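Long-range contacts in penicillin binding protein 2X (Streptococcus thermophilus, PDB 5U47), which probably cross-links the peptides of neighbouring glycan strands in septal peptidoglycan as a penicillin-binding transpeptidase of the cell-division machinery: residues Q687-G692 with K699-T704; I52-S57 with L68-S73; E45-Y50 with T139-Y144. The protein carries 1 engineered substitution. One frame throughout, in Å; residues are numbered along the deposited sequence. Where two conformers were deposited one is given.

Contact 1. Residues Q687-G692 with K699-T704; sequences QSVAAG and KKITIT
Gln687 and Ile703 form an antiparallel, non-hydrogen-bonded pair with CA atoms 4.7 Å apart, and just beyond it the chain of 687-692 departs from strand 700-706. Two bonds with Thr702 hold this last point of pairing. Ser688 N donates to Thr702 O over 3.0 Å with a clear bend (135° at the hydrogen), whereas Thr702 N returns an almost straight bond of 2.8 Å to Ser688 OG. With OG lodged between the backbone N and the carbonyl carbon (chi1 67°), the hydroxyl takes the role that a main-chain carbonyl would have in a regular strand pair. Apolar contact is modest: the CD1 tip of Ile703 reaches Gln687 CB at 3.7 Å, and Val689 CG2 meets Ile701 CG1 at 4.1 Å, the two side chains crossing at about a right angle. The amide of Gln687 leads away from the strand; its NE2 bonds Val689 O at 2.9 Å, with the acceptor in the amide plane. NE2 also donates to Pro653 O, and OE1 accepts from Met655 N. Within this PASTA domain, strand 700-706 lies between 683-687 and the parallel strand 673-677, where Ile701 and Ile703 pack on Ile674.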
# COMPACT_ATOMS: atom_id res chain seq x y z
N GLN A 687 -9.12 1.37 30.13
CA GLN A 687 -8.94 0.08 30.79
C GLN A 687 -8.18 0.38 32.08
O GLN A 687 -7.29 1.22 32.09
CB GLN A 687 -8.20 -0.92 29.88
CG GLN A 687 -6.80 -0.52 29.46
CD GLN A 687 -6.29 -1.43 28.37
OE1 GLN A 687 -6.69 -1.30 27.22
NE2 GLN A 687 -5.39 -2.35 28.71
N SER A 688 -8.57 -0.27 33.18
CA SER A 688 -7.98 -0.00 34.51
C SER A 688 -6.64 -0.69 34.72
O SER A 688 -5.92 -0.37 35.65
CB SER A 688 -8.96 -0.42 35.61
OG SER A 688 -9.13 -1.84 35.64
N VAL A 689 -6.31 -1.66 33.86
CA VAL A 689 -5.01 -2.34 33.92
C VAL A 689 -4.28 -2.02 32.62
O VAL A 689 -4.83 -2.20 31.54
CB VAL A 689 -5.18 -3.85 34.07
CG1 VAL A 689 -3.81 -4.53 34.12
CG2 VAL A 689 -5.98 -4.16 35.35
N ALA A 690 -3.04 -1.56 32.73
CA ALA A 690 -2.25 -1.14 31.57
C ALA A 690 -1.88 -2.29 30.63
O ALA A 690 -1.68 -3.43 31.07
CB ALA A 690 -0.99 -0.43 32.02
N ALA A 691 -1.81 -1.97 29.34
CA ALA A 691 -1.43 -2.94 28.33
C ALA A 691 -0.04 -3.45 28.67
O ALA A 691 0.81 -2.70 29.14
CB ALA A 691 -1.43 -2.29 26.96
N GLY A 692 0.18 -4.75 28.46
CA GLY A 692 1.49 -5.34 28.72
C GLY A 692 1.65 -6.05 30.07
O GLY A 692 2.66 -6.71 30.29
N LYS A 699 -6.70 -10.58 37.19
CA LYS A 699 -7.95 -11.29 37.53
C LYS A 699 -9.18 -10.46 37.23
O LYS A 699 -10.24 -11.01 36.93
CB LYS A 699 -7.99 -11.62 39.03
CG LYS A 699 -6.73 -12.27 39.60
CD LYS A 699 -6.33 -13.54 38.87
CE LYS A 699 -5.13 -14.19 39.54
NZ LYS A 699 -4.72 -15.44 38.83
N LYS A 700 -9.02 -9.14 37.32
CA LYS A 700 -10.11 -8.20 37.14
C LYS A 700 -9.67 -6.96 36.37
O LYS A 700 -8.55 -6.48 36.54
CB LYS A 700 -10.59 -7.71 38.51
CG LYS A 700 -11.08 -8.78 39.46
CD LYS A 700 -11.52 -8.17 40.79
CE LYS A 700 -11.98 -9.24 41.76
NZ LYS A 700 -12.62 -8.62 42.96
N ILE A 701 -10.57 -6.46 35.53
CA ILE A 701 -10.32 -5.22 34.83
C ILE A 701 -11.62 -4.43 34.78
O ILE A 701 -12.71 -5.00 34.61
CB ILE A 701 -9.86 -5.43 33.37
CG1 ILE A 701 -8.68 -6.40 33.27
CG2 ILE A 701 -9.48 -4.10 32.76
CD1 ILE A 701 -8.33 -6.78 31.84
N THR A 702 -11.50 -3.12 34.97
CA THR A 702 -12.63 -2.23 34.78
C THR A 702 -12.45 -1.63 33.39
O THR A 702 -11.44 -0.97 33.10
CB THR A 702 -12.74 -1.13 35.84
OG1 THR A 702 -13.02 -1.74 37.10
CG2 THR A 702 -13.89 -0.18 35.51
N ILE A 703 -13.41 -1.89 32.52
CA ILE A 703 -13.40 -1.38 31.16
C ILE A 703 -14.48 -0.32 31.00
O ILE A 703 -15.66 -0.57 31.29
CB ILE A 703 -13.72 -2.53 30.19
CG1 ILE A 703 -12.55 -3.51 30.12
CG2 ILE A 703 -14.09 -2.01 28.80
CD1 ILE A 703 -11.31 -2.97 29.46
N THR A 704 -14.08 0.84 30.49
CA THR A 704 -14.99 1.92 30.19
C THR A 704 -15.33 1.83 28.71
O THR A 704 -14.44 1.69 27.86
CB THR A 704 -14.36 3.28 30.52
OG1 THR A 704 -13.98 3.30 31.90
CG2 THR A 704 -15.35 4.45 30.26

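Contact 2. Residues I52-S57 with L68-S73; sequences IYAIVS and LYVQES
The ring of Tyr69 lies against the main chain of Ser57: the carbonyl carbon Ser57 C sits 4.0 Å above one face, displaced toward the rim, while Ser57 O comes to 3.2 Å from Tyr69 CD1. Val56 O approaches the same ring obliquely, 3.9 Å from CD2. The ring is brought here by the first torsion of Tyr69, which sets CG between the backbone N and the carbonyl carbon (chi1 53°), and its CB touches Ile55 O at 3.3 Å. That carbonyl is gripped more firmly by the next residue, since Val70 N donates to Ile55 O in a nearly straight bond of 3.0 Å. In the dimerisation domain this is the place where the long strand 42-55 runs out and the chain, after a loop, comes back past its end to enter helix 72-86. A bridging water adds a second polar link, giving one hydrogen to Val56 O and the other to Val70 O, each at 2.7 Å. On the apolar side Val56 and Val70 lie side by side and point the same way. A chi1 of 61° sets Val70 CG1 between its own backbone N and carbonyl carbon, where it packs tightly on Val56 CG1 at 3.5 Å; Ala54 CB adds a looser contact with the same methyl. Leu97 of helix 90-97 touches all three of these side chains, Ala54, Val56 and Val70.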
# COMPACT_ATOMS: atom_id res chain seq x y z
N ILE A 52 -5.73 -13.60 -35.77
CA ILE A 52 -6.47 -14.26 -36.86
C ILE A 52 -5.75 -15.52 -37.35
O ILE A 52 -4.53 -15.54 -37.51
CB ILE A 52 -6.77 -13.27 -38.03
CG1 ILE A 52 -7.76 -13.91 -39.02
CG2 ILE A 52 -5.50 -12.80 -38.74
CD1 ILE A 52 -8.22 -12.96 -40.11
N TYR A 53 -6.53 -16.58 -37.57
CA TYR A 53 -6.02 -17.85 -38.07
C TYR A 53 -6.86 -18.34 -39.23
O TYR A 53 -8.02 -17.95 -39.38
CB TYR A 53 -6.06 -18.93 -36.98
CG TYR A 53 -5.19 -18.61 -35.80
CD1 TYR A 53 -5.66 -17.80 -34.76
CD2 TYR A 53 -3.90 -19.12 -35.71
CE1 TYR A 53 -4.86 -17.49 -33.67
CE2 TYR A 53 -3.09 -18.82 -34.62
CZ TYR A 53 -3.57 -18.01 -33.60
OH TYR A 53 -2.78 -17.70 -32.52
N ALA A 54 -6.27 -19.19 -40.05
CA ALA A 54 -6.95 -19.78 -41.20
C ALA A 54 -6.69 -21.28 -41.22
O ALA A 54 -5.54 -21.71 -41.24
CB ALA A 54 -6.47 -19.13 -42.50
N ILE A 55 -7.76 -22.07 -41.13
CA ILE A 55 -7.62 -23.52 -41.19
C ILE A 55 -7.67 -23.93 -42.67
O ILE A 55 -8.69 -23.70 -43.34
CB ILE A 55 -8.71 -24.25 -40.39
CG1 ILE A 55 -8.52 -23.98 -38.90
CG2 ILE A 55 -8.65 -25.76 -40.68
CD1 ILE A 55 -9.58 -24.61 -38.02
N VAL A 56 -6.57 -24.51 -43.15
CA VAL A 56 -6.44 -24.92 -44.57
C VAL A 56 -6.47 -26.43 -44.79
O VAL A 56 -6.53 -26.87 -45.95
CB VAL A 56 -5.13 -24.37 -45.19
CG1 VAL A 56 -5.17 -22.84 -45.24
CG2 VAL A 56 -3.89 -24.87 -44.45
N SER A 57 -6.43 -27.23 -43.71
CA SER A 57 -6.43 -28.69 -43.85
C SER A 57 -7.67 -29.21 -44.57
O SER A 57 -8.80 -28.87 -44.19
CB SER A 57 -6.36 -29.38 -42.48
OG SER A 57 -6.38 -30.79 -42.63
N LEU A 68 -15.21 -27.18 -44.20
CA LEU A 68 -15.20 -26.10 -43.20
C LEU A 68 -13.88 -25.31 -43.23
O LEU A 68 -13.70 -24.37 -42.44
CB LEU A 68 -15.45 -26.68 -41.81
CG LEU A 68 -16.76 -27.47 -41.65
CD1 LEU A 68 -16.86 -28.12 -40.27
CD2 LEU A 68 -17.97 -26.58 -41.91
N TYR A 69 -12.99 -25.69 -44.15
CA TYR A 69 -11.69 -25.03 -44.29
C TYR A 69 -11.77 -23.97 -45.38
O TYR A 69 -12.75 -23.89 -46.11
CB TYR A 69 -10.56 -26.06 -44.60
CG TYR A 69 -10.81 -26.99 -45.79
CD1 TYR A 69 -11.53 -28.17 -45.63
CD2 TYR A 69 -10.30 -26.70 -47.07
CE1 TYR A 69 -11.77 -29.03 -46.70
CE2 TYR A 69 -10.52 -27.56 -48.15
CZ TYR A 69 -11.26 -28.72 -47.95
OH TYR A 69 -11.50 -29.59 -48.98
N VAL A 70 -10.75 -23.11 -45.42
CA VAL A 70 -10.68 -22.08 -46.46
C VAL A 70 -10.20 -22.80 -47.73
O VAL A 70 -9.14 -23.44 -47.74
CB VAL A 70 -9.75 -20.90 -46.07
CG1 VAL A 70 -8.31 -21.35 -45.84
CG2 VAL A 70 -9.82 -19.80 -47.12
N GLN A 71 -10.99 -22.71 -48.79
CA GLN A 71 -10.64 -23.41 -50.03
C GLN A 71 -9.73 -22.56 -50.90
O GLN A 71 -9.76 -21.32 -50.82
CB GLN A 71 -11.91 -23.79 -50.78
CG GLN A 71 -12.90 -24.57 -49.93
CD GLN A 71 -14.07 -25.10 -50.74
OE1 GLN A 71 -13.89 -25.66 -51.82
NE2 GLN A 71 -15.28 -24.95 -50.20
N GLU A 72 -8.91 -23.23 -51.72
CA GLU A 72 -7.97 -22.53 -52.62
C GLU A 72 -8.68 -21.57 -53.58
O GLU A 72 -8.15 -20.52 -53.90
CB GLU A 72 -7.09 -23.52 -53.40
CG GLU A 72 -6.13 -24.28 -52.50
CD GLU A 72 -5.07 -25.05 -53.27
OE1 GLU A 72 -4.51 -24.49 -54.25
OE2 GLU A 72 -4.78 -26.20 -52.88
N SER A 73 -9.90 -21.94 -54.02
CA SER A 73 -10.68 -21.05 -54.89
C SER A 73 -10.93 -19.68 -54.23
O SER A 73 -11.15 -18.68 -54.92
CB SER A 73 -12.02 -21.70 -55.28
OG SER A 73 -12.80 -22.04 -54.15
O HOH W 1 -7.25 -25.31 -48.03

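Contact 3. Residues E45-Y50 with T139-Y144; sequences EDSTSY and TTSRMY. With ACT (acetate ion), chain C.
Asp46 and Arg142 meet across two neighbouring antiparallel strands of a mixed sheet, 42-55 and 134-143, both in the dimerisation domain and twisted against each other (142° between the segment directions). Three hydrogen-bonded pairs, Glu45 with Met143, Ser47 with Ser141 and Ser49 with Thr139, each contribute two main-chain bonds; the shortest include Ser141 N to Ser47 O at 2.8 Å. The firmly held part is the end with Asp46 and Arg142, where Arg142 NH1 forms a salt bridge with Asp46 OD1 at 3.0 Å, approaching from above the carboxylate plane, the two flat groups being turned 73° against each other. A bend in the arginine at chi2 (69°) brings CD to 3.7 Å from Asp46 OD1, and Glu45 N lies over one face of the guanidinium. Both charged groups have stronger partners outside the pair: Glu177 forms a salt bridge with Arg142 NE and Arg32 N bonds Asp46 OD2, while Gly33 O accepts from NH1. Leu170 of strand 168-172 touches Asp46, Thr140 and Arg142. Farther along this face the contact becomes looser near the exposed Thr48, whose OG1 lies 2.5 Å from OXT of an acetate ion, probably from the crystallisation liquor; so short a distance makes the details of that bond doubtful. The face with Glu45 and Met143, which lie side by side, also bears the hydroxyls of Ser47, Ser49, Thr139 and Ser141. One water there donates to Thr139 O at 2.7 Å and to Ser47 O at 3.1 Å, and accepts from Ser49 OG at 2.8 Å and from Ser141 OG at 3.2 Å.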
# COMPACT_ATOMS: atom_id res chain seq x y z
N GLU A 45 -6.98 -2.29 -16.04
CA GLU A 45 -8.10 -3.04 -16.57
C GLU A 45 -7.65 -3.95 -17.70
O GLU A 45 -6.62 -3.70 -18.35
CB GLU A 45 -9.22 -2.12 -17.07
CG GLU A 45 -8.85 -1.24 -18.26
CD GLU A 45 -10.05 -0.46 -18.85
OE1 GLU A 45 -11.20 -0.66 -18.40
OE2 GLU A 45 -9.83 0.36 -19.76
N ASP A 46 -8.44 -4.99 -17.92
CA ASP A 46 -8.19 -5.93 -19.01
C ASP A 46 -8.51 -5.31 -20.35
O ASP A 46 -9.42 -4.50 -20.46
CB ASP A 46 -9.05 -7.21 -18.86
CG ASP A 46 -8.50 -8.17 -17.83
OD1 ASP A 46 -7.57 -7.78 -17.10
OD2 ASP A 46 -9.01 -9.35 -17.77
N SER A 47 -7.74 -5.72 -21.35
CA SER A 47 -7.92 -5.30 -22.73
C SER A 47 -7.77 -6.55 -23.61
O SER A 47 -6.75 -7.26 -23.54
CB SER A 47 -6.89 -4.25 -23.10
OG SER A 47 -6.88 -3.97 -24.47
N THR A 48 -8.79 -6.81 -24.42
CA THR A 48 -8.81 -7.97 -25.31
C THR A 48 -8.54 -7.56 -26.74
O THR A 48 -9.13 -6.61 -27.25
CB THR A 48 -10.19 -8.64 -25.30
OG1 THR A 48 -10.59 -8.90 -23.97
CG2 THR A 48 -10.18 -9.97 -26.07
N SER A 49 -7.62 -8.27 -27.38
CA SER A 49 -7.32 -8.07 -28.79
C SER A 49 -7.37 -9.48 -29.41
O SER A 49 -7.54 -10.49 -28.70
CB SER A 49 -5.99 -7.36 -28.99
OG SER A 49 -4.93 -8.15 -28.53
N TYR A 50 -7.25 -9.57 -30.72
CA TYR A 50 -7.43 -10.86 -31.39
C TYR A 50 -6.36 -11.20 -32.40
O TYR A 50 -5.76 -10.32 -33.02
CB TYR A 50 -8.79 -10.86 -32.08
CG TYR A 50 -9.94 -10.70 -31.13
CD1 TYR A 50 -10.37 -9.43 -30.74
CD2 TYR A 50 -10.61 -11.80 -30.63
CE1 TYR A 50 -11.43 -9.27 -29.86
CE2 TYR A 50 -11.69 -11.65 -29.76
CZ TYR A 50 -12.09 -10.39 -29.38
OH TYR A 50 -13.15 -10.22 -28.52
N THR A 139 -6.70 -12.64 -26.97
CA THR A 139 -5.49 -12.53 -26.17
C THR A 139 -5.71 -11.30 -25.27
O THR A 139 -5.99 -10.20 -25.76
CB THR A 139 -4.22 -12.36 -27.01
OG1 THR A 139 -4.34 -11.20 -27.83
CG2 THR A 139 -3.99 -13.58 -27.88
N THR A 140 -5.59 -11.51 -23.97
CA THR A 140 -5.84 -10.46 -23.02
C THR A 140 -4.56 -9.88 -22.47
O THR A 140 -3.64 -10.64 -22.11
CB THR A 140 -6.68 -11.02 -21.86
OG1 THR A 140 -7.90 -11.52 -22.39
CG2 THR A 140 -6.99 -9.97 -20.85
N SER A 141 -4.48 -8.55 -22.42
CA SER A 141 -3.37 -7.87 -21.78
C SER A 141 -3.93 -6.92 -20.71
O SER A 141 -5.12 -6.59 -20.71
CB SER A 141 -2.53 -7.10 -22.81
OG SER A 141 -3.32 -6.12 -23.45
N ARG A 142 -3.07 -6.49 -19.80
CA ARG A 142 -3.47 -5.59 -18.73
C ARG A 142 -3.06 -4.18 -19.14
O ARG A 142 -1.91 -3.97 -19.50
CB ARG A 142 -2.76 -6.00 -17.45
CG ARG A 142 -3.30 -5.39 -16.17
CD ARG A 142 -4.69 -5.92 -15.82
NE ARG A 142 -5.01 -5.68 -14.42
CZ ARG A 142 -6.23 -5.76 -13.89
NH1 ARG A 142 -7.31 -6.07 -14.64
NH2 ARG A 142 -6.37 -5.55 -12.61
N MET A 143 -4.00 -3.25 -19.11
CA MET A 143 -3.77 -1.85 -19.49
C MET A 143 -3.70 -0.96 -18.24
O MET A 143 -4.52 -1.11 -17.34
CB MET A 143 -4.91 -1.39 -20.41
CG MET A 143 -4.86 0.08 -20.80
SD MET A 143 -6.30 0.63 -21.73
CE MET A 143 -5.95 2.39 -21.79
N TYR A 144 -2.74 -0.03 -18.21
CA TYR A 144 -2.53 0.89 -17.07
C TYR A 144 -2.60 2.28 -17.69
O TYR A 144 -1.57 2.87 -18.05
CB TYR A 144 -1.17 0.60 -16.40
CG TYR A 144 -1.08 -0.77 -15.77
CD1 TYR A 144 -0.68 -1.88 -16.51
CD2 TYR A 144 -1.44 -0.97 -14.42
CE1 TYR A 144 -0.61 -3.14 -15.92
CE2 TYR A 144 -1.38 -2.22 -13.84
CZ TYR A 144 -0.96 -3.31 -14.59
OH TYR A 144 -0.92 -4.56 -14.00
C ACT C . -12.00 -7.12 -21.63
O ACT C . -12.68 -7.26 -20.58
OXT ACT C . -10.89 -7.69 -21.77
CH3 ACT C . -12.52 -6.26 -22.74
O HOH W 2 -4.65 -7.86 -25.77

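How the contacts relate
Contacts 2 and 3 share strand 42-55 and belong to the dimerisation domain: contact 3 pairs its earlier part with strand 134-143, and contact 2 lies at the end of the same strand, the two centres being 28 Å apart. In the sequence contact 2 is nested inside the long loop that contact 3 closes. Contact 1, in a C-terminal PASTA domain, lies on the other side of the chain's centre, about 40 Å from contact 3 and about 61 Å from contact 2 between nearest atoms. The serine acylated by beta-lactams is probably Ser295, the first residue of an SxxK motif, and is in none of the six segments. The acetate ion belongs to contact 3 alone.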